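Local structure of protein-glutaminase (Chryseobacterium proteolyticum, 2ZK9) at residues 4-18 with 88-102. The protein deamidates glutamine side chains in proteins, hydrolysing the amide to leave glutamate. Numbering follows the deposited sequence.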
loop_
_atom_site.group_PDB
_atom_site.type_symbol
_atom_site.label_atom_id
_atom_site.label_comp_id
_atom_site.label_asym_id
_atom_site.label_seq_id
_atom_site.Cartn_x
_atom_site.Cartn_y
_atom_site.Cartn_z
ATOM N N VAL A 4 -13.116 -4.774 11.524
ATOM C CA VAL A 4 -12.954 -3.532 12.253
ATOM C C VAL A 4 -12.007 -3.740 13.403
ATOM O O VAL A 4 -12.229 -4.604 14.239
ATOM C CB VAL A 4 -14.298 -2.950 12.749
ATOM C CG1 VAL A 4 -14.082 -1.660 13.498
ATOM C CG2 VAL A 4 -15.269 -2.765 11.608
ATOM N N ILE A 5 -10.952 -2.952 13.454
ATOM C CA ILE A 5 -9.942 -2.966 14.519
ATOM C C ILE A 5 -10.544 -2.346 15.752
ATOM O O ILE A 5 -11.286 -1.334 15.667
ATOM C CB ILE A 5 -8.697 -2.246 13.984
ATOM C CG1 ILE A 5 -7.833 -3.142 13.080
ATOM C CG2 ILE A 5 -7.804 -1.617 15.047
ATOM C CD1 ILE A 5 -8.504 -3.650 11.821
ATOM N N PRO A 6 -10.318 -2.896 16.951
ATOM C CA PRO A 6 -11.100 -2.482 18.125
ATOM C C PRO A 6 -10.802 -1.114 18.710
ATOM O O PRO A 6 -11.672 -0.568 19.376
ATOM C CB PRO A 6 -10.803 -3.546 19.178
ATOM C CG PRO A 6 -9.480 -4.137 18.745
ATOM C CD PRO A 6 -9.543 -4.131 17.268
ATOM N N ASP A 7 -9.612 -0.542 18.492
ATOM C CA ASP A 7 -9.241 0.712 19.130
ATOM C C ASP A 7 -8.024 1.272 18.412
ATOM O O ASP A 7 -7.356 0.623 17.603
ATOM C CB ASP A 7 -9.003 0.506 20.620
ATOM C CG ASP A 7 -8.236 -0.758 20.943
ATOM O OD1 ASP A 7 -8.707 -1.597 21.737
ATOM O OD2 ASP A 7 -7.155 -0.924 20.371
ATOM N N VAL A 8 -7.740 2.531 18.730
ATOM C CA VAL A 8 -6.607 3.253 18.214
ATOM C C VAL A 8 -5.268 2.710 18.654
ATOM O O VAL A 8 -4.277 2.759 17.928
ATOM C CB VAL A 8 -6.742 4.740 18.632
ATOM C CG1 VAL A 8 -5.426 5.438 18.338
ATOM C CG2 VAL A 8 -7.943 5.333 17.907
ATOM N N ALA A 9 -5.210 2.132 19.835
ATOM C CA ALA A 9 -3.973 1.514 20.294
ATOM C C ALA A 9 -3.659 0.338 19.376
ATOM O O ALA A 9 -2.484 0.137 19.033
ATOM C CB ALA A 9 -4.044 1.034 21.738
ATOM N N THR A 10 -4.642 -0.421 18.987
ATOM C CA THR A 10 -4.432 -1.577 18.105
ATOM C C THR A 10 -4.086 -1.094 16.713
ATOM O O THR A 10 -3.184 -1.657 16.070
ATOM C CB THR A 10 -5.651 -2.506 18.146
ATOM O OG1 THR A 10 -5.857 -2.933 19.496
ATOM C CG2 THR A 10 -5.361 -3.748 17.313
ATOM N N LEU A 11 -4.755 -0.066 16.191
ATOM C CA LEU A 11 -4.372 0.498 14.910
ATOM C C LEU A 11 -2.922 0.911 14.925
ATOM O O LEU A 11 -2.170 0.632 13.956
ATOM C CB LEU A 11 -5.257 1.723 14.657
ATOM C CG LEU A 11 -4.918 2.463 13.368
ATOM C CD1 LEU A 11 -5.300 1.685 12.152
ATOM C CD2 LEU A 11 -5.626 3.825 13.360
ATOM N N ASN A 12 -2.460 1.542 15.977
ATOM C CA ASN A 12 -1.052 2.002 16.042
ATOM C C ASN A 12 -0.093 0.847 16.113
ATOM O O ASN A 12 0.971 0.835 15.499
ATOM C CB ASN A 12 -0.899 2.947 17.255
ATOM C CG ASN A 12 -1.576 4.274 16.980
ATOM O OD1 ASN A 12 -1.773 4.767 15.874
ATOM N ND2 ASN A 12 -1.923 4.922 18.119
ATOM N N SER A 13 -0.436 -0.168 16.860
ATOM C CA SER A 13 0.361 -1.377 16.915
ATOM C C SER A 13 0.516 -1.975 15.523
ATOM O O SER A 13 1.605 -2.431 15.116
ATOM C CB SER A 13 -0.292 -2.396 17.892
ATOM O OG SER A 13 0.458 -3.587 17.790
ATOM N N LEU A 14 -0.602 -2.091 14.810
ATOM C CA LEU A 14 -0.553 -2.671 13.472
ATOM C C LEU A 14 0.306 -1.789 12.539
ATOM O O LEU A 14 1.097 -2.330 11.734
ATOM C CB LEU A 14 -1.956 -2.852 12.940
ATOM C CG LEU A 14 -2.835 -3.861 13.623
ATOM C CD1 LEU A 14 -4.282 -3.653 13.198
ATOM C CD2 LEU A 14 -2.345 -5.268 13.240
ATOM N N PHE A 15 0.184 -0.472 12.619
ATOM C CA PHE A 15 1.045 0.411 11.835
ATOM C C PHE A 15 2.522 0.114 12.133
ATOM O O PHE A 15 3.339 -0.007 11.208
ATOM C CB PHE A 15 0.691 1.877 12.111
ATOM C CG PHE A 15 1.564 2.777 11.271
ATOM C CD1 PHE A 15 2.765 3.299 11.740
ATOM C CD2 PHE A 15 1.191 3.079 10.003
ATOM C CE1 PHE A 15 3.548 4.064 10.916
ATOM C CE2 PHE A 15 1.980 3.833 9.170
ATOM C CZ PHE A 15 3.173 4.285 9.616
ATOM N N ASN A 16 2.859 0.031 13.419
ATOM C CA ASN A 16 4.239 -0.256 13.772
ATOM C C ASN A 16 4.708 -1.600 13.253
ATOM O O ASN A 16 5.861 -1.752 12.791
ATOM C CB ASN A 16 4.393 -0.140 15.310
ATOM C CG ASN A 16 4.285 1.275 15.798
ATOM O OD1 ASN A 16 4.498 2.266 15.098
ATOM N ND2 ASN A 16 3.905 1.326 17.091
ATOM N N GLN A 17 3.845 -2.610 13.337
ATOM C CA GLN A 17 4.193 -3.927 12.811
ATOM C C GLN A 17 4.504 -3.855 11.325
ATOM O O GLN A 17 5.458 -4.493 10.848
ATOM C CB GLN A 17 3.082 -4.944 13.050
ATOM C CG GLN A 17 2.833 -5.204 14.545
ATOM C CD GLN A 17 1.686 -6.139 14.651
ATOM O OE1 GLN A 17 1.740 -7.169 13.974
ATOM N NE2 GLN A 17 0.665 -5.784 15.424
ATOM N N ILE A 18 3.706 -3.113 10.596
ATOM C CA ILE A 18 3.955 -2.922 9.138
ATOM C C ILE A 18 5.244 -2.189 8.928
ATOM O O ILE A 18 6.072 -2.612 8.104
ATOM C CB ILE A 18 2.731 -2.188 8.538
ATOM C CG1 ILE A 18 1.520 -3.144 8.444
ATOM C CG2 ILE A 18 3.103 -1.667 7.167
ATOM C CD1 ILE A 18 0.227 -2.446 8.179
ATOM N N VAL A 88 -8.059 0.769 6.417
ATOM C CA VAL A 88 -8.339 0.075 7.655
ATOM C C VAL A 88 -9.467 0.765 8.406
ATOM O O VAL A 88 -9.526 1.963 8.524
ATOM C CB VAL A 88 -7.057 0.057 8.510
ATOM C CG1 VAL A 88 -7.220 -0.786 9.787
ATOM C CG2 VAL A 88 -5.899 -0.477 7.689
ATOM N N SER A 89 -10.430 -0.032 8.887
ATOM C CA SER A 89 -11.485 0.458 9.717
ATOM C C SER A 89 -11.191 0.158 11.162
ATOM O O SER A 89 -10.710 -0.925 11.475
ATOM C CB SER A 89 -12.783 -0.260 9.370
ATOM O OG SER A 89 -13.265 0.103 8.072
ATOM N N TYR A 90 -11.477 1.102 12.062
ATOM C CA TYR A 90 -11.220 0.928 13.470
ATOM C C TYR A 90 -12.239 1.746 14.257
ATOM O O TYR A 90 -12.809 2.696 13.758
ATOM C CB TYR A 90 -9.767 1.335 13.831
ATOM C CG TYR A 90 -9.579 2.803 13.521
ATOM C CD1 TYR A 90 -9.376 3.229 12.203
ATOM C CD2 TYR A 90 -9.648 3.752 14.522
ATOM C CE1 TYR A 90 -9.225 4.576 11.952
ATOM C CE2 TYR A 90 -9.517 5.090 14.256
ATOM C CZ TYR A 90 -9.294 5.495 12.961
ATOM O OH TYR A 90 -9.171 6.849 12.703
ATOM N N LYS A 91 -12.411 1.328 15.517
ATOM C CA LYS A 91 -13.270 2.073 16.427
ATOM C C LYS A 91 -12.490 3.159 17.148
ATOM O O LYS A 91 -11.445 2.919 17.746
ATOM C CB LYS A 91 -13.897 1.119 17.441
ATOM C CG LYS A 91 -15.040 0.285 16.914
ATOM C CD LYS A 91 -16.187 1.072 16.363
ATOM C CE LYS A 91 -17.441 0.278 16.050
ATOM N NZ LYS A 91 -18.510 1.199 15.534
ATOM N N ASN A 92 -13.037 4.359 17.094
ATOM C CA ASN A 92 -12.390 5.485 17.787
ATOM C C ASN A 92 -12.673 5.459 19.302
ATOM O O ASN A 92 -13.245 4.522 19.821
ATOM C CB ASN A 92 -12.768 6.810 17.137
ATOM C CG ASN A 92 -14.172 7.261 17.400
ATOM O OD1 ASN A 92 -14.911 6.749 18.235
ATOM N ND2 ASN A 92 -14.544 8.310 16.701
ATOM N N ALA A 93 -12.217 6.464 20.057
ATOM C CA ALA A 93 -12.350 6.473 21.487
ATOM C C ALA A 93 -13.776 6.380 22.018
ATOM O O ALA A 93 -13.969 5.958 23.173
ATOM C CB ALA A 93 -11.735 7.761 22.053
ATOM N N SER A 94 -14.775 6.730 21.223
ATOM C CA SER A 94 -16.174 6.685 21.664
ATOM C C SER A 94 -16.935 5.600 20.903
ATOM O O SER A 94 -18.172 5.620 20.880
ATOM C CB SER A 94 -16.874 8.027 21.512
ATOM O OG SER A 94 -16.971 8.505 20.187
ATOM N N GLY A 95 -16.216 4.680 20.257
ATOM C CA GLY A 95 -16.790 3.498 19.676
ATOM C C GLY A 95 -17.352 3.654 18.285
ATOM O O GLY A 95 -18.111 2.804 17.796
ATOM N N VAL A 96 -16.993 4.755 17.643
ATOM C CA VAL A 96 -17.501 5.056 16.326
ATOM C C VAL A 96 -16.415 4.650 15.298
ATOM O O VAL A 96 -15.227 4.903 15.452
ATOM C CB VAL A 96 -17.816 6.534 16.236
ATOM C CG1 VAL A 96 -18.287 6.939 14.848
ATOM C CG2 VAL A 96 -18.925 6.879 17.241
ATOM N N THR A 97 -16.860 3.985 14.230
ATOM C CA THR A 97 -15.913 3.507 13.216
ATOM C C THR A 97 -15.447 4.616 12.317
ATOM O O THR A 97 -16.202 5.445 11.829
ATOM C CB THR A 97 -16.599 2.421 12.349
ATOM O OG1 THR A 97 -17.008 1.382 13.228
ATOM C CG2 THR A 97 -15.565 1.862 11.369
ATOM N N GLU A 98 -14.161 4.652 12.111
ATOM C CA GLU A 98 -13.353 5.524 11.291
ATOM C C GLU A 98 -12.532 4.673 10.327
ATOM O O GLU A 98 -12.290 3.491 10.591
ATOM C CB GLU A 98 -12.438 6.427 12.130
ATOM C CG GLU A 98 -13.203 7.357 13.070
ATOM C CD GLU A 98 -12.387 8.369 13.845
ATOM O OE1 GLU A 98 -11.132 8.336 13.831
ATOM O OE2 GLU A 98 -13.009 9.202 14.528
ATOM N N LYS A 99 -12.030 5.287 9.266
ATOM C CA LYS A 99 -11.138 4.583 8.340
ATOM C C LYS A 99 -9.892 5.421 8.140
ATOM O O LYS A 99 -9.940 6.659 8.071
ATOM C CB LYS A 99 -11.756 4.309 6.981
ATOM C CG LYS A 99 -13.039 3.501 7.023
ATOM C CD LYS A 99 -13.455 3.031 5.639
ATOM C CE LYS A 99 -14.788 2.305 5.655
ATOM N NZ LYS A 99 -15.179 1.909 4.280
ATOM N N ARG A 100 -8.772 4.736 7.948
ATOM C CA ARG A 100 -7.505 5.373 7.573
ATOM C C ARG A 100 -6.777 4.516 6.561
ATOM O O ARG A 100 -6.832 3.288 6.636
ATOM C CB ARG A 100 -6.590 5.573 8.763
ATOM C CG ARG A 100 -7.055 6.523 9.835
ATOM C CD ARG A 100 -6.995 7.953 9.412
ATOM N NE ARG A 100 -7.384 8.864 10.524
ATOM C CZ ARG A 100 -8.648 9.181 10.749
ATOM N NH1 ARG A 100 -9.665 8.702 10.016
ATOM N NH2 ARG A 100 -8.874 10.008 11.768
ATOM N N ILE A 101 -6.041 5.163 5.669
ATOM C CA ILE A 101 -5.069 4.494 4.859
ATOM C C ILE A 101 -3.790 4.265 5.638
ATOM O O ILE A 101 -3.347 5.133 6.390
ATOM C CB ILE A 101 -4.738 5.354 3.605
ATOM C CG1 ILE A 101 -5.936 5.498 2.680
ATOM C CG2 ILE A 101 -3.508 4.844 2.883
ATOM C CD1 ILE A 101 -6.256 4.261 1.816
ATOM N N ILE A 102 -3.192 3.070 5.442
ATOM C CA ILE A 102 -1.809 2.830 5.842
ATOM C C ILE A 102 -1.013 2.684 4.581
ATOM O O ILE A 102 -1.274 1.799 3.746
ATOM C CB ILE A 102 -1.664 1.638 6.790
ATOM C CG1 ILE A 102 -2.392 1.946 8.126
ATOM C CG2 ILE A 102 -0.219 1.318 6.983
ATOM C CD1 ILE A 102 -2.385 0.820 9.136
HETATM O O HOH W 1 -12.582 1.839 20.737
HETATM O O HOH W 2 -9.980 3.878 20.022
#
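L11 sets its CD2 methyl almost over the centre of the Y90 ring, 3.8 Å from the ring centroid and 6° off its normal, a CH-pi contact. With CG anti to the backbone N (chi1 177°), the leucine reaches out from helix 8-18, and its other methyl, CD1, lies 3.9 Å from V88 CG1; a forked side chain serves two strand residues at once. Further along the helix, I102 CG2 touches both F15 CD2, at 3.8 Å, and I18 CD1. These buried branched and aromatic groups seal helix to sheet, while I18 also reaches helix 42-55. The fold shows in the path of the chain: I5 pairs briefly in parallel with Y90 of strand 82-91, whose hairpin partner is 97-102, before the helix turns back over the sheet. I5 N bonds to S89 O at 2.8 Å (173°), and I5 O receives K91 N. Beyond this the packing gives way to water. One water links V8 N to K91 O where the helix begins, with D7 as N-cap, its OD2 accepting from T10 N. On the solvent side, K91 lays CG 4.0 Å from V4 CG1, and its long chain carries NZ to G95 O and T97 OG1.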